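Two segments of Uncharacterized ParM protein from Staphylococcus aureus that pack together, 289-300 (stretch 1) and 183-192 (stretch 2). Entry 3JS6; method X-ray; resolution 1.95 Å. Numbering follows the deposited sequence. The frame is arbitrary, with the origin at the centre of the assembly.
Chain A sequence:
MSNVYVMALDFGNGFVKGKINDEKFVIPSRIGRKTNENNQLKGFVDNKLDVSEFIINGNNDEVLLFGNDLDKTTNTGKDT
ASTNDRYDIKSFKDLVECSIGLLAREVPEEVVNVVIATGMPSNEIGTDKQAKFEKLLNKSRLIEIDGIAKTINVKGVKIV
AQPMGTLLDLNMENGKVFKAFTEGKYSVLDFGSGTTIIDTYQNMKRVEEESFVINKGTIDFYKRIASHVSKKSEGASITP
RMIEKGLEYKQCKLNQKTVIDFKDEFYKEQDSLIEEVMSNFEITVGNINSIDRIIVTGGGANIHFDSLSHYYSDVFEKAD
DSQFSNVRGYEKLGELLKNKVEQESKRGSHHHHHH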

# COMPACT_ATOMS: atom_id res chain seq x y z
N ASN A 289 12.48 22.93 12.80
CA ASN A 289 12.41 22.77 14.25
C ASN A 289 10.97 22.83 14.76
O ASN A 289 10.69 22.46 15.89
CB ASN A 289 13.27 23.82 14.93
CG ASN A 289 14.75 23.53 14.79
OD1 ASN A 289 15.23 22.47 15.19
ND2 ASN A 289 15.49 24.47 14.20
N SER A 290 10.06 23.30 13.90
CA SER A 290 8.65 23.38 14.26
C SER A 290 8.00 22.03 13.94
O SER A 290 6.84 21.79 14.25
CB SER A 290 7.97 24.48 13.44
OG SER A 290 7.98 24.18 12.05
N ILE A 291 8.76 21.14 13.32
CA ILE A 291 8.23 19.83 12.97
C ILE A 291 8.57 18.81 14.05
O ILE A 291 9.72 18.70 14.46
CB ILE A 291 8.78 19.40 11.61
CG1 ILE A 291 8.42 20.49 10.58
CG2 ILE A 291 8.17 18.07 11.18
CD1 ILE A 291 9.21 20.40 9.27
N ASP A 292 7.57 18.07 14.53
CA ASP A 292 7.82 17.08 15.57
C ASP A 292 8.42 15.79 15.05
O ASP A 292 9.17 15.12 15.76
CB ASP A 292 6.53 16.79 16.33
CG ASP A 292 5.94 18.05 16.95
OD1 ASP A 292 6.73 18.81 17.55
OD2 ASP A 292 4.72 18.28 16.84
N ARG A 293 8.09 15.42 13.82
CA ARG A 293 8.63 14.19 13.23
C ARG A 293 8.34 14.16 11.74
O ARG A 293 7.33 14.68 11.27
CB ARG A 293 8.00 12.95 13.88
CG ARG A 293 8.84 11.66 13.87
CD ARG A 293 10.04 11.76 14.85
NE ARG A 293 9.62 12.12 16.21
CZ ARG A 293 9.08 11.27 17.09
NH1 ARG A 293 8.91 9.99 16.79
NH2 ARG A 293 8.68 11.72 18.28
N ILE A 294 9.24 13.55 11.00
CA ILE A 294 9.06 13.37 9.58
C ILE A 294 9.25 11.87 9.44
O ILE A 294 10.33 11.34 9.74
CB ILE A 294 10.14 14.12 8.77
CG1 ILE A 294 9.97 15.63 8.93
CG2 ILE A 294 10.07 13.69 7.33
CD1 ILE A 294 11.16 16.45 8.39
N ILE A 295 8.20 11.19 9.01
CA ILE A 295 8.26 9.75 8.83
C ILE A 295 8.72 9.55 7.39
O ILE A 295 8.14 10.11 6.45
CB ILE A 295 6.84 9.12 9.04
CG1 ILE A 295 6.46 9.14 10.53
CG2 ILE A 295 6.83 7.68 8.62
CD1 ILE A 295 5.87 10.38 11.01
N VAL A 296 9.78 8.76 7.23
CA VAL A 296 10.34 8.51 5.91
C VAL A 296 9.80 7.18 5.49
O VAL A 296 10.03 6.18 6.17
CB VAL A 296 11.87 8.44 6.00
CG1 VAL A 296 12.49 8.29 4.62
CG2 VAL A 296 12.37 9.71 6.69
N THR A 297 9.06 7.14 4.38
CA THR A 297 8.46 5.89 3.92
C THR A 297 8.63 5.71 2.39
O THR A 297 9.30 6.52 1.74
CB THR A 297 6.96 5.86 4.34
OG1 THR A 297 6.44 4.54 4.19
CG2 THR A 297 6.13 6.83 3.50
N GLY A 298 8.04 4.66 1.83
CA GLY A 298 8.18 4.44 0.39
C GLY A 298 9.33 3.51 0.06
O GLY A 298 10.19 3.25 0.90
N GLY A 299 9.35 3.00 -1.17
CA GLY A 299 10.41 2.09 -1.57
C GLY A 299 11.79 2.71 -1.42
O GLY A 299 12.79 2.00 -1.25
N GLY A 300 11.86 4.03 -1.47
CA GLY A 300 13.15 4.68 -1.33
C GLY A 300 13.58 4.97 0.09
O GLY A 300 14.72 5.38 0.31
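Stretch 2 183-192: EGKYSVLDFG

Stretch 2 runs as an extended β-strand from K185 to F191 and lies alongside the strand of stretch 1 that ends at T297. The two point the same way, their axes inclined by 19° (signed crossing angle -19°) and approaching to 4.6 Å, as expected for neighbouring strands of a parallel sheet with its usual twist. I294 lies beside S187, I295 beside V188, V296 beside L189 and T297 beside D190, with CA-CA separations of 4.6 to 4.9 Å. Together the two stretches bury 845 Å².

The backbone ladder follows the parallel pattern, in which alternate residues of each strand reach across. S187 N donates to R293 O (3.0 Å), and I295 N donates back to S187 O (2.8 Å). L189 N then meets I295 O at 2.7 Å, T297 N meets L189 O at 2.8 Å, and F191 N closes on T297 O at 2.9 Å. Between these rungs lie CA-H...O contacts such as I294 CA to S187 O (3.2 Å).

Side chains alternate between the two faces. On the one carrying I294, S187, V296 and L189, the branches interdigitate: I294 CG2 rests 3.8 Å from L189 CB, two residues beyond its register partner S187. V296 likewise reaches forward, its CG1 lying 3.7 Å from CE1 at the edge of the F191 ring. The other face carries I295, V188, T297 and D190. Here T297 CG2 fits between neighbours of stretch 2, 3.8 Å from V188 CG1 and 3.7 Å from D190 CB, while I295 CD1 approaches the edge of the Y186 ring (4.4 Å to CD2).

At the start of stretch 2, D292 folds over the partner chain. Its OD2 accepts a hydrogen bond from K185 N (2.7 Å), and its own N donates to K185 O (2.8 Å), so this one residue grips both backbone polar groups of K185. D292 CB covers a face of the Y186 ring, 4.2 Å from its centroid. The carboxylate also occupies the space beside G184, with OD2 3.0 Å from G184 CA; a CB there would collide with this oxygen.

At the far end, stretch 1 turns through three glycines around the end of the strand, and G300 N donates to F191 O (3.0 Å). The fit is tight: a CB on G298 would strike F191 O and D190 OD2, and one on G300 would run into F191 CB. G299, by contrast, has room for one. The absent side chains thus leave hollows at G298 and G300 into which D190 and F191 pack.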

# COMPACT_ATOMS: atom_id res chain seq x y z
N GLU A 183 -1.71 17.21 19.08
CA GLU A 183 -1.44 18.62 18.88
C GLU A 183 -0.04 18.86 18.33
O GLU A 183 0.61 19.83 18.68
CB GLU A 183 -1.63 19.39 20.19
CG GLU A 183 -1.59 18.52 21.43
CD GLU A 183 -1.76 19.31 22.71
OE1 GLU A 183 -2.90 19.70 23.03
OE2 GLU A 183 -0.74 19.55 23.40
N GLY A 184 0.43 17.99 17.45
CA GLY A 184 1.75 18.17 16.89
C GLY A 184 1.72 18.36 15.41
O GLY A 184 0.67 18.31 14.78
N LYS A 185 2.90 18.59 14.84
CA LYS A 185 3.05 18.78 13.40
C LYS A 185 3.93 17.65 12.90
O LYS A 185 5.04 17.43 13.41
CB LYS A 185 3.69 20.13 13.12
CG LYS A 185 3.76 20.50 11.66
CD LYS A 185 4.05 21.98 11.51
CE LYS A 185 4.32 22.37 10.08
NZ LYS A 185 4.37 23.85 9.92
N TYR A 186 3.43 16.90 11.93
CA TYR A 186 4.16 15.75 11.41
C TYR A 186 4.10 15.74 9.92
O TYR A 186 3.11 16.16 9.34
CB TYR A 186 3.54 14.44 11.90
CG TYR A 186 3.61 14.25 13.38
CD1 TYR A 186 2.82 15.00 14.23
CD2 TYR A 186 4.50 13.33 13.94
CE1 TYR A 186 2.92 14.86 15.62
CE2 TYR A 186 4.62 13.19 15.32
CZ TYR A 186 3.83 13.95 16.15
OH TYR A 186 3.92 13.82 17.51
N SER A 187 5.14 15.20 9.29
CA SER A 187 5.12 15.11 7.86
C SER A 187 5.48 13.70 7.46
O SER A 187 6.23 13.01 8.15
CB SER A 187 6.11 16.10 7.23
OG SER A 187 5.70 17.44 7.44
N VAL A 188 4.87 13.26 6.39
CA VAL A 188 5.14 11.94 5.86
C VAL A 188 5.89 12.22 4.56
O VAL A 188 5.33 12.86 3.66
CB VAL A 188 3.86 11.17 5.52
CG1 VAL A 188 4.23 9.81 4.87
CG2 VAL A 188 3.04 10.97 6.79
N LEU A 189 7.14 11.76 4.50
CA LEU A 189 8.03 11.92 3.34
C LEU A 189 8.10 10.56 2.64
O LEU A 189 8.83 9.65 3.06
CB LEU A 189 9.42 12.38 3.84
CG LEU A 189 10.58 12.33 2.84
CD1 LEU A 189 10.23 13.19 1.63
CD2 LEU A 189 11.88 12.82 3.49
N ASP A 190 7.35 10.43 1.55
CA ASP A 190 7.23 9.18 0.81
C ASP A 190 8.05 9.11 -0.51
O ASP A 190 7.68 9.72 -1.50
CB ASP A 190 5.73 8.98 0.53
CG ASP A 190 5.40 7.66 -0.11
OD1 ASP A 190 4.19 7.34 -0.12
OD2 ASP A 190 6.30 6.94 -0.62
N PHE A 191 9.15 8.36 -0.49
CA PHE A 191 10.01 8.20 -1.67
C PHE A 191 9.44 7.08 -2.55
O PHE A 191 9.70 5.90 -2.31
CB PHE A 191 11.45 7.85 -1.27
CG PHE A 191 12.18 8.98 -0.62
CD1 PHE A 191 12.32 9.03 0.76
CD2 PHE A 191 12.72 10.00 -1.40
CE1 PHE A 191 12.98 10.08 1.37
CE2 PHE A 191 13.40 11.07 -0.80
CZ PHE A 191 13.53 11.12 0.58
N GLY A 192 8.63 7.46 -3.53
CA GLY A 192 8.02 6.47 -4.41
C GLY A 192 8.87 6.21 -5.64
O GLY A 192 9.93 6.82 -5.80